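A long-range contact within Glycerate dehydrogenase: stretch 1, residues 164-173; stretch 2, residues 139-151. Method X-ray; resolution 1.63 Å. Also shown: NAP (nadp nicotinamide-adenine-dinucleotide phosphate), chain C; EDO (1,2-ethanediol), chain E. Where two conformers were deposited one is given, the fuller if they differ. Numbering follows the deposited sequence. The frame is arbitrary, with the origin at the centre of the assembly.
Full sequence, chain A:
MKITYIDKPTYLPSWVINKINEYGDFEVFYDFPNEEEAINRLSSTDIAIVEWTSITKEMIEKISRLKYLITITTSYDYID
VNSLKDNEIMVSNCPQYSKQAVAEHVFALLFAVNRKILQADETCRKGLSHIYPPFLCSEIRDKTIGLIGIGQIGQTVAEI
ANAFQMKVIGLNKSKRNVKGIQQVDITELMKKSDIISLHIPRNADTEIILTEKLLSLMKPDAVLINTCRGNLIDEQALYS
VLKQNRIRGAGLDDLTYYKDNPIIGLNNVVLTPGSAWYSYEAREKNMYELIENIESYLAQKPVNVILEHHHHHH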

ATOM      1  N   PHE A 164      -8.634   1.634  -9.345  1.00 49.14           N
ATOM      2  CA  PHE A 164      -8.814   0.486  -8.458  1.00 42.19           C
ATOM      3  C   PHE A 164     -10.250  -0.018  -8.468  1.00 43.30           C
ATOM      4  O   PHE A 164     -10.542  -1.015  -7.795  1.00 46.82           O
ATOM      5  CB  PHE A 164      -8.456   0.845  -7.019  1.00 43.72           C
ATOM      6  CG  PHE A 164      -7.147   0.287  -6.537  1.00 34.77           C
ATOM      7  CD1 PHE A 164      -7.017  -1.045  -6.210  1.00 38.90           C
ATOM      8  CD2 PHE A 164      -6.053   1.128  -6.356  1.00 32.50           C
ATOM      9  CE1 PHE A 164      -5.819  -1.538  -5.749  1.00 33.86           C
ATOM     10  CE2 PHE A 164      -4.855   0.639  -5.889  1.00 40.54           C
ATOM     11  CZ  PHE A 164      -4.736  -0.699  -5.584  1.00 44.12           C
ATOM     12  N   GLN A 165     -11.142   0.624  -9.224  0.54 33.70           N
ATOM     13  CA  GLN A 165     -12.570   0.309  -9.234  0.54 30.26           C
ATOM     14  C   GLN A 165     -13.159   0.454  -7.829  0.54 29.99           C
ATOM     15  O   GLN A 165     -13.693  -0.486  -7.241  0.54 29.66           O
ATOM     16  CB  GLN A 165     -12.836  -1.085  -9.817  0.54 33.92           C
ATOM     17  CG  GLN A 165     -12.427  -1.237 -11.276  0.54 39.50           C
ATOM     18  CD  GLN A 165     -13.191  -0.307 -12.202  0.54 44.99           C
ATOM     19  OE1 GLN A 165     -12.595   0.479 -12.937  0.54 51.75           O
ATOM     20  NE2 GLN A 165     -14.517  -0.400 -12.175  0.54 44.58           N
ATOM     21  N   MET A 166     -13.025   1.661  -7.291  1.00 31.48           N
ATOM     22  CA  MET A 166     -13.670   2.068  -6.051  1.00 27.16           C
ATOM     23  C   MET A 166     -14.765   3.076  -6.373  1.00 28.94           C
ATOM     24  O   MET A 166     -14.770   3.685  -7.443  1.00 29.65           O
ATOM     25  CB  MET A 166     -12.657   2.692  -5.081  1.00 27.16           C
ATOM     26  CG  MET A 166     -11.517   1.756  -4.760  1.00 27.09           C
ATOM     27  SD  MET A 166     -10.248   2.483  -3.771  1.00 31.79           S
ATOM     28  CE  MET A 166     -11.089   2.588  -2.206  1.00 21.56           C
ATOM     29  N   LYS A 167     -15.706   3.236  -5.444  1.00 23.08           N
ATOM     30  CA  LYS A 167     -16.682   4.319  -5.522  1.00 22.17           C
ATOM     31  C   LYS A 167     -16.085   5.519  -4.810  1.00 23.73           C
ATOM     32  O   LYS A 167     -15.676   5.406  -3.651  1.00 26.30           O
ATOM     33  CB  LYS A 167     -18.010   3.926  -4.881  1.00 23.69           C
ATOM     34  CG  LYS A 167     -18.309   2.443  -4.973  1.00 46.29           C
ATOM     35  CD  LYS A 167     -19.768   2.175  -5.289  1.00 60.97           C
ATOM     36  CE  LYS A 167     -20.002   0.699  -5.585  1.00 65.13           C
ATOM     37  NZ  LYS A 167     -21.402   0.436  -6.010  1.00 75.59           N
ATOM     38  N   VAL A 168     -15.993   6.652  -5.504  1.00 23.52           N
ATOM     39  CA  VAL A 168     -15.351   7.842  -4.952  1.00 22.14           C
ATOM     40  C   VAL A 168     -16.414   8.884  -4.656  1.00 22.80           C
ATOM     41  O   VAL A 168     -17.152   9.301  -5.557  1.00 25.52           O
ATOM     42  CB  VAL A 168     -14.290   8.410  -5.905  1.00 22.94           C
ATOM     43  CG1 VAL A 168     -13.576   9.593  -5.252  1.00 23.41           C
ATOM     44  CG2 VAL A 168     -13.301   7.311  -6.302  1.00 23.07           C
ATOM     45  N   ILE A 169     -16.488   9.308  -3.397  1.00 19.37           N
ATOM     46  CA  ILE A 169     -17.310  10.442  -3.007  1.00 20.28           C
ATOM     47  C   ILE A 169     -16.392  11.474  -2.356  1.00 21.04           C
ATOM     48  O   ILE A 169     -15.238  11.195  -2.025  1.00 21.59           O
ATOM     49  CB  ILE A 169     -18.482  10.043  -2.080  1.00 21.62           C
ATOM     50  CG1 ILE A 169     -17.976   9.604  -0.703  1.00 20.40           C
ATOM     51  CG2 ILE A 169     -19.357   8.952  -2.735  1.00 24.19           C
ATOM     52  CD1 ILE A 169     -19.081   9.147   0.239  1.00 24.39           C
ATOM     53  N   GLY A 170     -16.894  12.691  -2.208  1.00 22.41           N
ATOM     54  CA  GLY A 170     -16.005  13.728  -1.723  1.00 20.77           C
ATOM     55  C   GLY A 170     -16.738  15.029  -1.508  1.00 23.45           C
ATOM     56  O   GLY A 170     -17.940  15.151  -1.770  1.00 26.46           O
ATOM     57  N   LEU A 171     -15.992  16.009  -1.010  1.00 22.52           N
ATOM     58  CA  LEU A 171     -16.581  17.311  -0.755  1.00 23.61           C
ATOM     59  C   LEU A 171     -15.515  18.377  -0.882  1.00 24.74           C
ATOM     60  O   LEU A 171     -14.329  18.133  -0.641  1.00 24.54           O
ATOM     61  CB  LEU A 171     -17.247  17.396   0.627  1.00 25.81           C
ATOM     62  CG  LEU A 171     -16.424  17.307   1.912  1.00 31.36           C
ATOM     63  CD1 LEU A 171     -15.913  18.663   2.339  1.00 33.08           C
ATOM     64  CD2 LEU A 171     -17.279  16.739   3.027  1.00 32.39           C
ATOM     65  N   ASN A 172     -15.964  19.566  -1.264  1.00 23.96           N
ATOM     66  CA  ASN A 172     -15.128  20.745  -1.280  1.00 21.58           C
ATOM     67  C   ASN A 172     -15.940  21.878  -0.663  1.00 23.46           C
ATOM     68  O   ASN A 172     -17.033  21.666  -0.125  1.00 27.60           O
ATOM     69  CB  ASN A 172     -14.628  21.047  -2.702  1.00 23.39           C
ATOM     70  CG  ASN A 172     -15.762  21.310  -3.691  1.00 26.25           C
ATOM     71  OD1 ASN A 172     -16.907  21.546  -3.307  1.00 26.10           O
ATOM     72  ND2 ASN A 172     -15.437  21.264  -4.979  1.00 26.41           N
ATOM     73  N   LYS A 173     -15.398  23.087  -0.729  1.00 22.71           N
ATOM     74  CA  LYS A 173     -16.028  24.260  -0.140  1.00 25.80           C
ATOM     75  C   LYS A 173     -16.861  25.045  -1.144  1.00 23.89           C
ATOM     76  O   LYS A 173     -17.969  25.489  -0.817  1.00 31.70           O
ATOM     77  CB  LYS A 173     -14.943  25.163   0.467  1.00 31.96           C
ATOM     78  CG  LYS A 173     -15.391  26.565   0.844  1.00 46.43           C
ATOM     79  CD  LYS A 173     -14.200  27.444   1.235  1.00 62.41           C
ATOM     80  CE  LYS A 173     -13.010  27.279   0.279  1.00 65.57           C
ATOM     81  NZ  LYS A 173     -13.260  27.835  -1.087  1.00 58.66           N
TER
HETATM   82  PA  NAP C 401      -5.926  22.292  -2.982  1.00 21.62           P
HETATM   83  O1A NAP C 401      -6.006  23.741  -2.547  1.00 22.64           O
HETATM   84  O2A NAP C 401      -5.671  21.964  -4.423  1.00 21.02           O
HETATM   85  O5B NAP C 401      -7.298  21.587  -2.563  1.00 22.26           O
HETATM   86  C5B NAP C 401      -7.919  21.861  -1.311  1.00 22.60           C
HETATM   87  C4B NAP C 401      -9.295  21.205  -1.337  1.00 23.10           C
HETATM   88  O4B NAP C 401      -9.884  21.393  -0.048  1.00 25.29           O
HETATM   89  C3B NAP C 401     -10.236  21.864  -2.348  1.00 21.31           C
HETATM   90  O3B NAP C 401     -11.186  20.885  -2.815  1.00 23.54           O
HETATM   91  C2B NAP C 401     -10.982  22.882  -1.520  1.00 24.59           C
HETATM   92  O2B NAP C 401     -12.256  23.208  -2.055  1.00 24.99           O
HETATM   93  C1B NAP C 401     -11.124  22.085  -0.237  1.00 26.11           C
HETATM   94  N9A NAP C 401     -11.455  22.959   0.899  1.00 24.92           N
HETATM   95  C8A NAP C 401     -10.811  24.081   1.277  1.00 26.79           C
HETATM   96  N7A NAP C 401     -11.421  24.631   2.357  1.00 25.88           N
HETATM   97  C5A NAP C 401     -12.479  23.852   2.651  1.00 30.94           C
HETATM   98  C6A NAP C 401     -13.547  23.853   3.670  1.00 32.67           C
HETATM   99  N6A NAP C 401     -13.606  24.831   4.605  1.00 31.48           N
HETATM  100  N1A NAP C 401     -14.446  22.849   3.630  1.00 30.10           N
HETATM  101  C2A NAP C 401     -14.400  21.865   2.704  1.00 31.41           C
HETATM  102  N3A NAP C 401     -13.460  21.790   1.742  1.00 25.00           N
HETATM  103  C4A NAP C 401     -12.496  22.752   1.683  1.00 25.99           C
HETATM  104  O3  NAP C 401      -4.863  21.611  -1.975  1.00 20.57           O
HETATM  105  PN  NAP C 401      -3.950  20.314  -2.245  1.00 21.00           P
HETATM  106  O1N NAP C 401      -2.816  20.661  -3.176  1.00 22.24           O
HETATM  107  O2N NAP C 401      -4.830  19.138  -2.602  1.00 20.02           O
HETATM  108  O5D NAP C 401      -3.320  20.113  -0.781  1.00 21.87           O
HETATM  109  C5D NAP C 401      -4.173  19.866   0.343  1.00 21.60           C
HETATM  110  C4D NAP C 401      -3.359  19.817   1.629  1.00 23.08           C
HETATM  111  O4D NAP C 401      -2.481  18.696   1.585  1.00 23.54           O
HETATM  112  C3D NAP C 401      -2.415  20.994   1.827  1.00 24.46           C
HETATM  113  O3D NAP C 401      -3.075  22.148   2.368  1.00 26.25           O
HETATM  114  C2D NAP C 401      -1.369  20.410   2.766  1.00 23.48           C
HETATM  115  O2D NAP C 401      -1.705  20.741   4.120  1.00 25.44           O
HETATM  116  C1D NAP C 401      -1.446  18.898   2.538  1.00 21.91           C
HETATM  117  N1N NAP C 401      -0.167  18.387   2.030  1.00 24.53           N
HETATM  118  C2N NAP C 401       0.462  17.403   2.697  1.00 24.42           C
HETATM  119  C3N NAP C 401       1.685  16.904   2.258  1.00 22.20           C
HETATM  120  C7N NAP C 401       2.388  15.820   3.036  1.00 24.82           C
HETATM  121  O7N NAP C 401       3.576  15.614   2.833  1.00 26.71           O
HETATM  122  N7N NAP C 401       1.730  15.135   3.982  1.00 21.84           N
HETATM  123  C4N NAP C 401       2.257  17.444   1.103  1.00 25.25           C
HETATM  124  C5N NAP C 401       1.592  18.472   0.431  1.00 22.28           C
HETATM  125  C6N NAP C 401       0.370  18.919   0.919  1.00 23.32           C
HETATM  126  P2B NAP C 401     -12.484  24.354  -3.170  1.00 26.02           P
HETATM  127  O1X NAP C 401     -11.844  25.610  -2.604  1.00 27.02           O
HETATM  128  O2X NAP C 401     -11.772  23.860  -4.400  1.00 30.92           O
HETATM  129  O3X NAP C 401     -13.980  24.386  -3.329  1.00 27.96           O
HETATM  130  C1  EDO E 403      -8.799  -3.484 -10.082  1.00 37.36           C
HETATM  131  O1  EDO E 403      -8.863  -3.446  -8.653  1.00 27.70           O
HETATM  132  C2  EDO E 403      -8.325  -4.859 -10.539  1.00 35.75           C
HETATM  133  O2  EDO E 403      -9.366  -5.816 -10.302  1.00 30.02           O
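Stretch 2, residues 139-151: EIRDKTIGLIGIG

Stretch 2 runs beside stretch 1 as a neighbouring parallel strand. Strand 144-148 pairs with strand 167-171, their axes approaching to 4.4 Å with a crossing angle of -21°, and together the two stretches bury 983 Å².

Glu-139, extended at phi/psi -68/143, lies out of reach. Contact begins at Ile-140 (-84/-19), whose CD1 sits over the face of the Phe-164 ring, 3.8 Å from its centroid and 8° off the ring normal; the same CD1 lies 4.0 Å from Met-166 SD. Ile-140 opens a type II turn closed by the bond from Lys-143 N to Ile-140 O (3.1 Å). Within it, Arg-141 (-60/138) extends in all-t rotamers for chi1 to chi3, and Gln-165 CG lies over one face of its guanidinium, 3.9 Å from Arg-141 NH1. Asp-142, with positive phi (73/2), points its CA-to-CB bond away from stretch 1 while its amide faces it: Asp-142 N donates to Gln-165 O at 2.7 Å, just ahead of the paired strands. Lys-143 (-84/166) brings the chain back to an extended course. Its CA-to-CB bond points away from stretch 1, and Lys-143 NZ donates to Glu-139 O (2.8 Å), a bond within stretch 2, whereas Lys-143 O accepts from Lys-167 N at 2.9 Å.

From Thr-144 onward the register is regular, with Thr-144 beside Lys-167 (CA to CA 4.5 Å). Thr-144 CG2 packs 3.8 Å from Ile-169 CD1 on the face these side chains share. Ile-145 turns to the other face, where its CG2 meets Val-168 CG2 at 3.9 Å and its CB meets Met-166 CE at 3.9 Å. Its backbone reaches two residues of stretch 1, as parallel pairing requires: Ile-145 N donates to Lys-167 O (2.8 Å) and Ile-145 O accepts from Ile-169 N (2.9 Å). Gly-146 lies beside Ile-169, its CA 3.3 Å from Ile-169 O in a CA-H...O contact. Leu-147 repeats the pattern, Leu-147 N to Ile-169 O at 2.9 Å and Leu-171 N to Leu-147 O at 3.0 Å, while Leu-147 CD1 packs 3.7 Å from Val-168 CG1. Ile-148 then places CG2 4.1 Å from Leu-171 CD1.

Gly-149 N donates the last bond of the ladder, to Leu-171 O at 2.9 Å. Its backbone angles (103/121) would jam a CB against the preceding carbonyl. Ile-150 points toward stretch 1, with CG1 3.7 Å from Asn-172 CB, and Ile-150 N binds NAP O3B at 3.0 Å. Gly-151, at the N-cap position before a helix, makes no contact with stretch 1.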

ATOM      1  N   GLU A 139     -10.753  -6.264   0.831  1.00 18.89           N
ATOM      2  CA  GLU A 139     -10.292  -5.708  -0.435  1.00 19.60           C
ATOM      3  C   GLU A 139     -10.793  -4.281  -0.554  1.00 22.12           C
ATOM      4  O   GLU A 139     -11.908  -3.970  -0.127  1.00 24.08           O
ATOM      5  CB  GLU A 139     -10.799  -6.534  -1.614  1.00 19.09           C
ATOM      6  CG  GLU A 139     -10.135  -7.909  -1.677  1.00 20.58           C
ATOM      7  CD  GLU A 139     -10.878  -8.925  -2.528  1.00 23.90           C
ATOM      8  OE1 GLU A 139     -10.596 -10.129  -2.353  1.00 22.93           O
ATOM      9  OE2 GLU A 139     -11.730  -8.547  -3.374  1.00 25.94           O
ATOM     10  N   ILE A 140      -9.965  -3.403  -1.125  1.00 18.87           N
ATOM     11  CA  ILE A 140     -10.435  -2.036  -1.335  1.00 19.59           C
ATOM     12  C   ILE A 140     -11.244  -1.897  -2.619  1.00 20.17           C
ATOM     13  O   ILE A 140     -12.022  -0.940  -2.746  1.00 19.05           O
ATOM     14  CB  ILE A 140      -9.275  -1.018  -1.303  1.00 20.13           C
ATOM     15  CG1 ILE A 140      -8.375  -1.084  -2.550  1.00 18.30           C
ATOM     16  CG2 ILE A 140      -8.469  -1.163  -0.003  1.00 19.45           C
ATOM     17  CD1 ILE A 140      -7.291   0.083  -2.565  1.00 19.41           C
ATOM     18  N   ARG A 141     -11.132  -2.837  -3.559  1.00 18.08           N
ATOM     19  CA  ARG A 141     -11.954  -2.750  -4.755  1.00 18.21           C
ATOM     20  C   ARG A 141     -13.426  -2.770  -4.361  1.00 24.70           C
ATOM     21  O   ARG A 141     -13.834  -3.506  -3.455  1.00 25.88           O
ATOM     22  CB  ARG A 141     -11.635  -3.901  -5.715  1.00 20.87           C
ATOM     23  CG  ARG A 141     -12.547  -3.938  -6.940  1.00 23.59           C
ATOM     24  CD  ARG A 141     -12.211  -5.091  -7.868  1.00 24.85           C
ATOM     25  NE  ARG A 141     -13.180  -5.223  -8.951  1.00 37.34           N
ATOM     26  CZ  ARG A 141     -12.872  -5.181 -10.242  1.00 56.43           C
ATOM     27  NH1 ARG A 141     -11.613  -5.030 -10.622  1.00 61.66           N
ATOM     28  NH2 ARG A 141     -13.823  -5.309 -11.159  1.00 61.17           N
ATOM     29  N   ASP A 142     -14.211  -1.914  -5.013  1.00 23.99           N
ATOM     30  CA  ASP A 142     -15.657  -1.761  -4.857  1.00 26.42           C
ATOM     31  C   ASP A 142     -16.043  -1.086  -3.547  1.00 27.18           C
ATOM     32  O   ASP A 142     -17.249  -0.929  -3.285  1.00 30.60           O
ATOM     33  CB  ASP A 142     -16.418  -3.096  -4.980  1.00 28.52           C
ATOM     34  CG  ASP A 142     -16.490  -3.590  -6.408  1.00 41.44           C
ATOM     35  OD1 ASP A 142     -16.385  -2.751  -7.329  1.00 38.19           O
ATOM     36  OD2 ASP A 142     -16.653  -4.813  -6.608  1.00 49.04           O
ATOM     37  N   LYS A 143     -15.081  -0.670  -2.722  1.00 22.58           N
ATOM     38  CA  LYS A 143     -15.416   0.061  -1.512  1.00 19.25           C
ATOM     39  C   LYS A 143     -15.590   1.537  -1.834  1.00 24.85           C
ATOM     40  O   LYS A 143     -15.206   2.020  -2.900  1.00 24.93           O
ATOM     41  CB  LYS A 143     -14.332  -0.112  -0.449  1.00 21.27           C
ATOM     42  CG  LYS A 143     -14.090  -1.573  -0.072  1.00 25.39           C
ATOM     43  CD  LYS A 143     -15.293  -2.164   0.636  1.00 27.34           C
ATOM     44  CE  LYS A 143     -15.058  -3.633   0.970  1.00 34.29           C
ATOM     45  NZ  LYS A 143     -14.717  -4.417  -0.254  1.00 28.21           N
ATOM     46  N   THR A 144     -16.170   2.261  -0.887  1.00 21.42           N
ATOM     47  CA  THR A 144     -16.391   3.692  -1.041  1.00 20.93           C
ATOM     48  C   THR A 144     -15.294   4.443  -0.306  1.00 21.92           C
ATOM     49  O   THR A 144     -15.100   4.245   0.900  1.00 22.12           O
ATOM     50  CB  THR A 144     -17.756   4.101  -0.498  1.00 23.39           C
ATOM     51  OG1 THR A 144     -18.784   3.499  -1.292  1.00 27.66           O
ATOM     52  CG2 THR A 144     -17.901   5.636  -0.547  1.00 21.22           C
ATOM     53  N   ILE A 145     -14.578   5.299  -1.027  1.00 18.39           N
ATOM     54  CA  ILE A 145     -13.591   6.187  -0.422  1.00 16.59           C
ATOM     55  C   ILE A 145     -14.150   7.600  -0.448  1.00 21.01           C
ATOM     56  O   ILE A 145     -14.644   8.059  -1.485  1.00 21.15           O
ATOM     57  CB  ILE A 145     -12.229   6.106  -1.132  1.00 21.21           C
ATOM     58  CG1 ILE A 145     -11.237   7.056  -0.460  1.00 20.52           C
ATOM     59  CG2 ILE A 145     -12.346   6.397  -2.628  1.00 20.63           C
ATOM     60  CD1 ILE A 145      -9.785   6.819  -0.878  1.00 19.96           C
ATOM     61  N   GLY A 146     -14.082   8.279   0.696  1.00 20.90           N
ATOM     62  CA  GLY A 146     -14.607   9.624   0.818  1.00 20.84           C
ATOM     63  C   GLY A 146     -13.466  10.601   1.010  1.00 22.79           C
ATOM     64  O   GLY A 146     -12.644  10.445   1.923  1.00 23.05           O
ATOM     65  N   LEU A 147     -13.388  11.589   0.134  1.00 20.51           N
ATOM     66  CA  LEU A 147     -12.274  12.531   0.094  1.00 19.46           C
ATOM     67  C   LEU A 147     -12.766  13.868   0.633  1.00 20.72           C
ATOM     68  O   LEU A 147     -13.621  14.514   0.020  1.00 22.56           O
ATOM     69  CB  LEU A 147     -11.738  12.651  -1.331  1.00 18.92           C
ATOM     70  CG  LEU A 147     -11.371  11.312  -1.991  1.00 20.33           C
ATOM     71  CD1 LEU A 147     -10.998  11.485  -3.467  1.00 20.65           C
ATOM     72  CD2 LEU A 147     -10.233  10.650  -1.226  1.00 22.76           C
ATOM     73  N   ILE A 148     -12.249  14.273   1.794  1.00 19.86           N
ATOM     74  CA  ILE A 148     -12.567  15.575   2.369  1.00 19.60           C
ATOM     75  C   ILE A 148     -11.534  16.542   1.794  1.00 25.63           C
ATOM     76  O   ILE A 148     -10.399  16.622   2.275  1.00 23.91           O
ATOM     77  CB  ILE A 148     -12.552  15.547   3.899  1.00 20.25           C
ATOM     78  CG1 ILE A 148     -13.576  14.542   4.430  1.00 24.20           C
ATOM     79  CG2 ILE A 148     -12.804  16.959   4.481  1.00 20.66           C
ATOM     80  CD1 ILE A 148     -13.478  14.297   5.929  1.00 26.47           C
ATOM     81  N   GLY A 149     -11.925  17.257   0.738  1.00 21.77           N
ATOM     82  CA  GLY A 149     -10.983  18.015  -0.065  1.00 22.60           C
ATOM     83  C   GLY A 149     -10.704  17.285  -1.360  1.00 23.97           C
ATOM     84  O   GLY A 149     -10.263  16.130  -1.342  1.00 22.38           O
ATOM     85  N   ILE A 150     -10.991  17.930  -2.492  1.00 22.35           N
ATOM     86  CA  ILE A 150     -10.894  17.282  -3.793  1.00 19.06           C
ATOM     87  C   ILE A 150     -10.225  18.251  -4.758  1.00 24.65           C
ATOM     88  O   ILE A 150     -10.717  18.498  -5.869  1.00 22.40           O
ATOM     89  CB  ILE A 150     -12.278  16.807  -4.290  1.00 22.96           C
ATOM     90  CG1 ILE A 150     -13.335  17.901  -4.108  1.00 22.71           C
ATOM     91  CG2 ILE A 150     -12.714  15.561  -3.535  1.00 23.27           C
ATOM     92  CD1 ILE A 150     -14.735  17.453  -4.528  1.00 21.42           C
ATOM     93  N   GLY A 151      -9.093  18.798  -4.331  1.00 20.14           N
ATOM     94  CA  GLY A 151      -8.254  19.666  -5.132  1.00 20.96           C
ATOM     95  C   GLY A 151      -7.150  18.882  -5.810  1.00 22.15           C
ATOM     96  O   GLY A 151      -7.381  17.783  -6.328  1.00 21.50           O
TER
HETATM   97  O   HOH W   1     -12.379  21.468  -5.153  1.00 28.35           O